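Local coordinates for xylan esterase 1 (Thermoanaerobacterium sp. 'JW/SL YS485', PDB 3FCY), which is an acetyl xylan esterase of carbohydrate esterase family 7, with an alpha/beta-hydrolase fold, and probably removes acetyl groups from xylan, at residues His115-Asn120 against Tyr231-Asp236; His179-Thr184 against Gly275-Lys280; Val202-Pro207 against Gly212-Cys217. All blocks are in the same frame, centred on the assembly; numbering follows the deposited sequence.

Overall arrangement
All three contacts lie in the alpha/beta-hydrolase core of one chain and gather round helix 209-220. Contact 3 is the most deeply set: it seats that helix on strand 202-207, and each of its touching residues is buried. Contact 2 is also buried, but joins helix 176-192 to the turn and start of helix 279-282, and both of these partners also touch helix 209-220. Contact 1, nearer the predicted active site, pairs a buried phenylalanine with a partly exposed tyrosine at the subunit interface. It meets contact 2 through bonds between 231-236 and 275-280. Two rings carry contact 1, one ring against aliphatic groups contact 2, and small side chains contact 3.

Contact 1 (His115-Asn120 against Tyr231-Asp236); sequences HGYSSN and YPFLSD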
loop_
_atom_site.group_PDB
_atom_site.type_symbol
_atom_site.label_atom_id
_atom_site.label_comp_id
_atom_site.label_asym_id
_atom_site.label_seq_id
_atom_site.Cartn_x
_atom_site.Cartn_y
_atom_site.Cartn_z
ATOM N N HIS A 115 23.084 -5.392 -18.402
ATOM C CA HIS A 115 21.783 -4.913 -17.948
ATOM C C HIS A 115 21.260 -5.399 -16.604
ATOM O O HIS A 115 21.811 -6.315 -15.985
ATOM C CB HIS A 115 20.739 -5.216 -19.025
ATOM C CG HIS A 115 20.477 -6.680 -19.212
ATOM N ND1 HIS A 115 19.803 -7.438 -18.279
ATOM C CD2 HIS A 115 20.822 -7.529 -20.210
ATOM C CE1 HIS A 115 19.745 -8.692 -18.693
ATOM N NE2 HIS A 115 20.356 -8.775 -19.862
ATOM N N GLY A 116 20.169 -4.765 -16.179
ATOM C CA GLY A 116 19.528 -5.091 -14.921
ATOM C C GLY A 116 18.824 -6.438 -14.917
ATOM O O GLY A 116 18.566 -7.033 -15.962
ATOM N N TYR A 117 18.516 -6.906 -13.713
ATOM C CA TYR A 117 17.856 -8.187 -13.491
ATOM C C TYR A 117 16.497 -8.281 -14.198
ATOM O O TYR A 117 15.605 -7.474 -13.944
ATOM C CB TYR A 117 17.688 -8.379 -11.982
ATOM C CG TYR A 117 17.526 -9.804 -11.510
ATOM C CD1 TYR A 117 17.989 -10.876 -12.271
ATOM C CD2 TYR A 117 16.968 -10.076 -10.258
ATOM C CE1 TYR A 117 17.904 -12.187 -11.794
ATOM C CE2 TYR A 117 16.883 -11.376 -9.772
ATOM C CZ TYR A 117 17.350 -12.428 -10.541
ATOM O OH TYR A 117 17.262 -13.715 -10.056
ATOM N N SER A 118 16.364 -9.270 -15.083
ATOM C CA SER A 118 15.145 -9.538 -15.852
ATOM C C SER A 118 14.985 -8.655 -17.090
ATOM O O SER A 118 14.038 -8.823 -17.863
ATOM C CB SER A 118 13.890 -9.405 -14.966
ATOM O OG SER A 118 13.447 -8.061 -14.882
ATOM N N SER A 119 15.912 -7.723 -17.289
ATOM C CA SER A 119 15.835 -6.832 -18.442
ATOM C C SER A 119 16.622 -7.403 -19.618
ATOM O O SER A 119 16.784 -8.615 -19.735
ATOM C CB SER A 119 16.386 -5.450 -18.077
ATOM O OG SER A 119 16.148 -4.521 -19.121
ATOM N N ASN A 120 17.098 -6.523 -20.493
ATOM C CA ASN A 120 17.883 -6.926 -21.654
ATOM C C ASN A 120 18.753 -5.748 -22.105
ATOM O O ASN A 120 18.767 -4.704 -21.458
ATOM C CB ASN A 120 16.970 -7.390 -22.800
ATOM C CG ASN A 120 15.995 -6.317 -23.245
ATOM O OD1 ASN A 120 16.346 -5.142 -23.340
ATOM N ND2 ASN A 120 14.764 -6.721 -23.541
ATOM N N TYR A 231 25.279 0.923 -8.116
ATOM C CA TYR A 231 24.509 0.175 -7.119
ATOM C C TYR A 231 24.439 -1.304 -7.484
ATOM O O TYR A 231 23.366 -1.843 -7.764
ATOM C CB TYR A 231 23.098 0.774 -6.955
ATOM C CG TYR A 231 22.388 1.209 -8.226
ATOM C CD1 TYR A 231 21.366 0.436 -8.781
ATOM C CD2 TYR A 231 22.691 2.426 -8.834
ATOM C CE1 TYR A 231 20.655 0.874 -9.907
ATOM C CE2 TYR A 231 21.991 2.870 -9.957
ATOM C CZ TYR A 231 20.974 2.092 -10.487
ATOM O OH TYR A 231 20.276 2.541 -11.585
ATOM N N PRO A 232 25.598 -1.982 -7.465
ATOM C CA PRO A 232 25.716 -3.405 -7.798
ATOM C C PRO A 232 24.845 -4.381 -7.014
ATOM O O PRO A 232 24.651 -4.255 -5.805
ATOM C CB PRO A 232 27.209 -3.682 -7.619
ATOM C CG PRO A 232 27.611 -2.702 -6.546
ATOM C CD PRO A 232 26.887 -1.451 -6.980
ATOM N N PHE A 233 24.328 -5.353 -7.754
ATOM C CA PHE A 233 23.480 -6.429 -7.254
ATOM C C PHE A 233 24.417 -7.645 -7.242
ATOM O O PHE A 233 25.491 -7.591 -7.844
ATOM C CB PHE A 233 22.333 -6.625 -8.255
ATOM C CG PHE A 233 21.364 -7.728 -7.911
ATOM C CD1 PHE A 233 20.665 -7.722 -6.709
ATOM C CD2 PHE A 233 21.083 -8.728 -8.845
ATOM C CE1 PHE A 233 19.692 -8.690 -6.446
ATOM C CE2 PHE A 233 20.115 -9.696 -8.591
ATOM C CZ PHE A 233 19.419 -9.676 -7.388
ATOM N N LEU A 234 24.028 -8.717 -6.556
ATOM C CA LEU A 234 24.832 -9.945 -6.488
ATOM C C LEU A 234 26.052 -9.834 -5.577
ATOM O O LEU A 234 27.106 -10.411 -5.859
ATOM C CB LEU A 234 25.298 -10.359 -7.889
ATOM C CG LEU A 234 24.226 -10.556 -8.966
ATOM C CD1 LEU A 234 24.912 -10.874 -10.288
ATOM C CD2 LEU A 234 23.264 -11.677 -8.566
ATOM N N SER A 235 25.905 -9.114 -4.474
ATOM C CA SER A 235 27.015 -8.935 -3.555
ATOM C C SER A 235 26.650 -9.106 -2.087
ATOM O O SER A 235 25.639 -8.576 -1.626
ATOM C CB SER A 235 27.620 -7.542 -3.754
ATOM O OG SER A 235 28.585 -7.243 -2.756
ATOM N N ASP A 236 27.469 -9.865 -1.361
ATOM C CA ASP A 236 27.273 -10.028 0.076
ATOM C C ASP A 236 25.869 -10.533 0.434
ATOM O O ASP A 236 25.175 -9.936 1.253
ATOM C CB ASP A 236 27.537 -8.662 0.718
ATOM C CG ASP A 236 27.965 -8.752 2.164
ATOM O OD1 ASP A 236 28.287 -9.854 2.651
ATOM O OD2 ASP A 236 27.989 -7.689 2.811
#
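Y117 and F233 bring their loops together with CA atoms 8.6 Å apart, Y117 projecting from a type II beta turn that runs from G116 to S119. The contact consists of these two aromatic side chains. F233 lays CE2 over one face of the tyrosine ring near its rim, 3.6 Å from Y117 CD2, and its CZ comes within 3.9 Å of Y117 CE2. The rings form an oblique pair, with planes at 42° and centroids 5.1 Å apart. Both side chains set CG anti to the backbone N (chi1 -158° in Y117, 179° in F233), which places the two rings against each other. Within the turn, G116 O accepts from S119 N, the closing bond, and from H115 ND1 at 2.7 Å, which reach it from opposite faces of its plane. The Y117 hydroxyl bonds to E252 and to the backbone N of H163; an alanine here would probably leave both without this partner, and CE2 and CZ of F233 without the ring they pack on. Y117 is a predicted substrate-binding residue, and the F233 side chain lies about 4 Å from that of S208, the predicted nucleophile. The loops follow strands 108-114 and 226-230, which flank strand 202-207 in the sheet; Q209 of helix 209-220 touches both side chains, and L160 of a second subunit packs on Y117.

Contact 2 (His179-Thr184 against Gly275-Lys280); sequences HIFLDT and GYIDVK
In the alpha/beta-hydrolase fold of this esterase, helix 176-192 meets the lead-in and first residue of the short helix 279-282 through F181, which touches I277 in the turn and V279 at the start of the helix. CG of F181 stands anti to the carbonyl carbon (chi1 -76°), which aims the ring out of its helix at the turn. There CZ meets the I277 carbonyl with the ring edge, near the ring plane, 3.7 Å from I277 O. The same oxygen accepts a hydrogen bond from the hydroxyl of Y237, so this carbonyl has a hydrogen-bond partner of its own. Beside it, F181 CE2 rests 4.1 Å from I277 CB. V279 crosses the phenylalanine side chain at about a right angle and offers CG1 to F181 CZ, also at 4.1 Å. The turn is pinned by D278, the N-cap of the short helix: OD1 accepts from K280 N at 3.0 Å, while OD2 forms a salt bridge with K280 NZ at 2.9 Å, both donors arriving from above the carboxylate plane. D278 OD1 also takes the N-H of D236, and K280 NZ bonds to N44 O, tying the turn to its surroundings. Helix 209-220 packs on F181 through L213 and L220, L182 turns to helix 50-62, and D183 and T184 touch M140 of strand 136-140.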
loop_
_atom_site.group_PDB
_atom_site.type_symbol
_atom_site.label_atom_id
_atom_site.label_comp_id
_atom_site.label_asym_id
_atom_site.label_seq_id
_atom_site.Cartn_x
_atom_site.Cartn_y
_atom_site.Cartn_z
ATOM N N HIS A 179 27.964 -19.431 -15.130
ATOM C CA HIS A 179 28.057 -19.419 -16.587
ATOM C C HIS A 179 27.898 -17.991 -17.107
ATOM O O HIS A 179 28.621 -17.565 -18.008
ATOM C CB HIS A 179 26.974 -20.306 -17.209
ATOM C CG HIS A 179 26.885 -21.669 -16.598
ATOM N ND1 HIS A 179 27.994 -22.369 -16.173
ATOM C CD2 HIS A 179 25.819 -22.471 -16.359
ATOM C CE1 HIS A 179 27.616 -23.543 -15.698
ATOM N NE2 HIS A 179 26.301 -23.630 -15.799
ATOM N N ILE A 180 26.943 -17.262 -16.538
ATOM C CA ILE A 180 26.697 -15.881 -16.933
ATOM C C ILE A 180 27.956 -15.043 -16.718
ATOM O O ILE A 180 28.340 -14.262 -17.586
ATOM C CB ILE A 180 25.520 -15.269 -16.137
ATOM C CG1 ILE A 180 24.224 -16.017 -16.483
ATOM C CG2 ILE A 180 25.375 -13.782 -16.475
ATOM C CD1 ILE A 180 23.020 -15.614 -15.643
ATOM N N PHE A 181 28.601 -15.202 -15.563
ATOM C CA PHE A 181 29.828 -14.461 -15.291
ATOM C C PHE A 181 30.844 -14.822 -16.374
ATOM O O PHE A 181 31.510 -13.945 -16.931
ATOM C CB PHE A 181 30.396 -14.823 -13.914
ATOM C CG PHE A 181 29.664 -14.196 -12.749
ATOM C CD1 PHE A 181 28.457 -13.525 -12.926
ATOM C CD2 PHE A 181 30.179 -14.310 -11.458
ATOM C CE1 PHE A 181 27.772 -12.980 -11.836
ATOM C CE2 PHE A 181 29.503 -13.772 -10.362
ATOM C CZ PHE A 181 28.296 -13.106 -10.552
ATOM N N LEU A 182 30.960 -16.115 -16.677
ATOM C CA LEU A 182 31.890 -16.564 -17.709
ATOM C C LEU A 182 31.554 -15.940 -19.060
ATOM O O LEU A 182 32.458 -15.616 -19.835
ATOM C CB LEU A 182 31.888 -18.095 -17.818
ATOM C CG LEU A 182 32.557 -18.838 -16.656
ATOM C CD1 LEU A 182 32.436 -20.353 -16.865
ATOM C CD2 LEU A 182 34.024 -18.417 -16.554
ATOM N N ASP A 183 30.263 -15.769 -19.347
ATOM C CA ASP A 183 29.869 -15.155 -20.613
ATOM C C ASP A 183 30.449 -13.740 -20.703
ATOM O O ASP A 183 30.932 -13.331 -21.757
ATOM C CB ASP A 183 28.342 -15.054 -20.757
ATOM C CG ASP A 183 27.656 -16.408 -20.881
ATOM O OD1 ASP A 183 28.279 -17.374 -21.376
ATOM O OD2 ASP A 183 26.468 -16.492 -20.502
ATOM N N THR A 184 30.397 -12.987 -19.605
ATOM C CA THR A 184 30.922 -11.621 -19.637
ATOM C C THR A 184 32.429 -11.632 -19.905
ATOM O O THR A 184 32.926 -10.826 -20.686
ATOM C CB THR A 184 30.644 -10.830 -18.313
ATOM O OG1 THR A 184 31.492 -11.308 -17.262
ATOM C CG2 THR A 184 29.187 -10.979 -17.894
ATOM N N GLY A 275 28.668 -17.994 -2.083
ATOM C CA GLY A 275 29.911 -17.245 -2.066
ATOM C C GLY A 275 30.644 -17.328 -3.392
ATOM O O GLY A 275 31.421 -16.438 -3.738
ATOM N N TYR A 276 30.400 -18.397 -4.144
ATOM C CA TYR A 276 31.042 -18.575 -5.442
ATOM C C TYR A 276 30.631 -17.499 -6.437
ATOM O O TYR A 276 31.396 -17.160 -7.345
ATOM C CB TYR A 276 30.695 -19.940 -6.038
ATOM C CG TYR A 276 31.386 -21.105 -5.378
ATOM C CD1 TYR A 276 32.781 -21.214 -5.385
ATOM C CD2 TYR A 276 30.651 -22.116 -4.767
ATOM C CE1 TYR A 276 33.421 -22.309 -4.800
ATOM C CE2 TYR A 276 31.278 -23.209 -4.179
ATOM C CZ TYR A 276 32.662 -23.301 -4.200
ATOM O OH TYR A 276 33.274 -24.387 -3.617
ATOM N N ILE A 277 29.420 -16.971 -6.274
ATOM C CA ILE A 277 28.929 -15.947 -7.185
ATOM C C ILE A 277 28.674 -14.616 -6.491
ATOM O O ILE A 277 27.822 -13.832 -6.912
ATOM C CB ILE A 277 27.641 -16.416 -7.909
ATOM C CG1 ILE A 277 26.549 -16.760 -6.891
ATOM C CG2 ILE A 277 27.958 -17.633 -8.776
ATOM C CD1 ILE A 277 25.222 -17.138 -7.525
ATOM N N ASP A 278 29.422 -14.380 -5.417
ATOM C CA ASP A 278 29.333 -13.145 -4.646
ATOM C C ASP A 278 30.426 -12.244 -5.218
ATOM O O ASP A 278 31.615 -12.486 -4.975
ATOM C CB ASP A 278 29.620 -13.438 -3.168
ATOM C CG ASP A 278 29.494 -12.208 -2.286
ATOM O OD1 ASP A 278 29.541 -11.083 -2.820
ATOM O OD2 ASP A 278 29.362 -12.369 -1.054
ATOM N N VAL A 279 30.042 -11.219 -5.976
ATOM C CA VAL A 279 31.030 -10.328 -6.585
ATOM C C VAL A 279 32.015 -9.693 -5.609
ATOM O O VAL A 279 33.122 -9.316 -6.004
ATOM C CB VAL A 279 30.367 -9.198 -7.418
ATOM C CG1 VAL A 279 29.610 -9.802 -8.588
ATOM C CG2 VAL A 279 29.448 -8.353 -6.544
ATOM N N LYS A 280 31.635 -9.574 -4.341
ATOM C CA LYS A 280 32.550 -8.983 -3.375
ATOM C C LYS A 280 33.761 -9.903 -3.216
ATOM O O LYS A 280 34.822 -9.462 -2.777
ATOM C CB LYS A 280 31.868 -8.777 -2.017
ATOM C CG LYS A 280 32.075 -9.915 -1.033
ATOM C CD LYS A 280 31.407 -9.632 0.298
ATOM C CE LYS A 280 31.780 -10.688 1.323
ATOM N NZ LYS A 280 31.546 -12.067 0.811
#

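Contact 3 (Val202-Pro207 against Gly212-Cys217); sequences VGVMGP and GLSLAC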
loop_
_atom_site.group_PDB
_atom_site.type_symbol
_atom_site.label_atom_id
_atom_site.label_comp_id
_atom_site.label_asym_id
_atom_site.label_seq_id
_atom_site.Cartn_x
_atom_site.Cartn_y
_atom_site.Cartn_z
ATOM N N VAL A 202 39.465 -1.020 -23.069
ATOM C CA VAL A 202 38.111 -1.560 -22.951
ATOM C C VAL A 202 37.526 -1.319 -21.562
ATOM O O VAL A 202 38.173 -1.579 -20.550
ATOM C CB VAL A 202 38.076 -3.089 -23.241
ATOM C CG1 VAL A 202 36.673 -3.641 -22.990
ATOM C CG2 VAL A 202 38.483 -3.361 -24.684
ATOM N N GLY A 203 36.296 -0.812 -21.533
ATOM C CA GLY A 203 35.619 -0.552 -20.278
ATOM C C GLY A 203 34.296 -1.297 -20.218
ATOM O O GLY A 203 33.719 -1.646 -21.253
ATOM N N VAL A 204 33.816 -1.556 -19.006
ATOM C CA VAL A 204 32.547 -2.252 -18.815
ATOM C C VAL A 204 31.704 -1.429 -17.850
ATOM O O VAL A 204 32.240 -0.764 -16.960
ATOM C CB VAL A 204 32.761 -3.681 -18.255
ATOM C CG1 VAL A 204 33.687 -4.466 -19.183
ATOM C CG2 VAL A 204 33.349 -3.624 -16.860
ATOM N N MET A 205 30.386 -1.482 -18.018
ATOM C CA MET A 205 29.493 -0.691 -17.183
ATOM C C MET A 205 28.085 -1.267 -17.080
ATOM O O MET A 205 27.625 -1.977 -17.972
ATOM C CB MET A 205 29.435 0.731 -17.753
ATOM C CG MET A 205 28.409 1.654 -17.137
ATOM S SD MET A 205 28.608 3.338 -17.780
ATOM C CE MET A 205 28.343 3.054 -19.500
ATOM N N GLY A 206 27.403 -0.947 -15.981
ATOM C CA GLY A 206 26.049 -1.421 -15.791
ATOM C C GLY A 206 25.477 -1.094 -14.424
ATOM O O GLY A 206 26.224 -0.868 -13.465
ATOM N N PRO A 207 24.139 -1.032 -14.315
ATOM C CA PRO A 207 23.475 -0.731 -13.042
ATOM C C PRO A 207 22.875 -1.998 -12.420
ATOM O O PRO A 207 22.443 -2.900 -13.133
ATOM C CB PRO A 207 22.403 0.264 -13.461
ATOM C CG PRO A 207 21.919 -0.355 -14.765
ATOM C CD PRO A 207 23.217 -0.814 -15.450
ATOM N N GLY A 212 26.870 -5.613 -11.036
ATOM C CA GLY A 212 27.490 -6.784 -10.448
ATOM C C GLY A 212 28.255 -7.535 -11.522
ATOM O O GLY A 212 29.352 -8.041 -11.286
ATOM N N LEU A 213 27.662 -7.603 -12.709
ATOM C CA LEU A 213 28.275 -8.268 -13.847
ATOM C C LEU A 213 29.512 -7.509 -14.324
ATOM O O LEU A 213 30.451 -8.113 -14.845
ATOM C CB LEU A 213 27.273 -8.387 -14.999
ATOM C CG LEU A 213 26.095 -9.337 -14.764
ATOM C CD1 LEU A 213 25.176 -9.327 -15.980
ATOM C CD2 LEU A 213 26.618 -10.746 -14.500
ATOM N N SER A 214 29.501 -6.186 -14.170
ATOM C CA SER A 214 30.648 -5.369 -14.575
ATOM C C SER A 214 31.847 -5.725 -13.705
ATOM O O SER A 214 32.968 -5.850 -14.197
ATOM C CB SER A 214 30.335 -3.875 -14.425
ATOM O OG SER A 214 29.452 -3.442 -15.439
ATOM N N LEU A 215 31.604 -5.886 -12.408
ATOM C CA LEU A 215 32.664 -6.242 -11.472
ATOM C C LEU A 215 33.169 -7.649 -11.784
ATOM O O LEU A 215 34.377 -7.885 -11.834
ATOM C CB LEU A 215 32.147 -6.184 -10.032
ATOM C CG LEU A 215 31.699 -4.817 -9.504
ATOM C CD1 LEU A 215 31.011 -4.993 -8.161
ATOM C CD2 LEU A 215 32.899 -3.881 -9.377
ATOM N N ALA A 216 32.240 -8.578 -11.994
ATOM C CA ALA A 216 32.599 -9.960 -12.302
ATOM C C ALA A 216 33.430 -10.029 -13.578
ATOM O O ALA A 216 34.451 -10.718 -13.636
ATOM C CB ALA A 216 31.339 -10.817 -12.452
ATOM N N CYS A 217 32.985 -9.312 -14.601
ATOM C CA CYS A 217 33.678 -9.290 -15.881
ATOM C C CYS A 217 35.114 -8.767 -15.763
ATOM O O CYS A 217 36.053 -9.376 -16.281
ATOM C CB CYS A 217 32.904 -8.420 -16.868
ATOM S SG CYS A 217 33.716 -8.229 -18.455
#
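S214 faces strand 202-207 from helix 209-220, and both atoms of its side chain meet the strand. Its CB packs 3.9 Å from V204 CG2. With OG anti to the carbonyl carbon (chi1 -74°), the hydroxyl is carried over the strand backbone, where it lies 3.0 Å from M205 C and 3.3 Å from M205 CA. The N-H groups of M205 and G206 and the carbonyl oxygen of M205 are also near OG, but the angles are poor and none makes a hydrogen bond with it. The hydroxyl is satisfied within its own helix instead, by the carbonyl oxygen of G210 one turn earlier.

V204 fills the next place along the interface. CG2 touches the helix backbone, 3.5 Å from S214 O, while CG1 lies 3.8 Å from C217 SG. That sulfur is anti to the backbone N (chi1 176°), which sets it beside V204 CG1, and C217 also packs on F114 of strand 108-114. M205 starts its side chain away from the helix and packs on L111, R113 and V228, and G206 presents only backbone: a CB there would sit 3.5 Å from S214 OG.

The axes approach to 6.9 Å at an angle of 154°, so the helix runs back nearly antiparallel to the strand, as in the first half of a beta-alpha-beta unit completed by strand 226-230. The sharp turn between them carries S208, the predicted nucleophile, in a sequence consistent with a nucleophile elbow. The chemistry is that of a close fit with no hydrogen bond across it: small residues let helix and strand backbones come near, and a hydroxyl paid for inside the helix and a carbonyl oxygen join in by van der Waals contact alone.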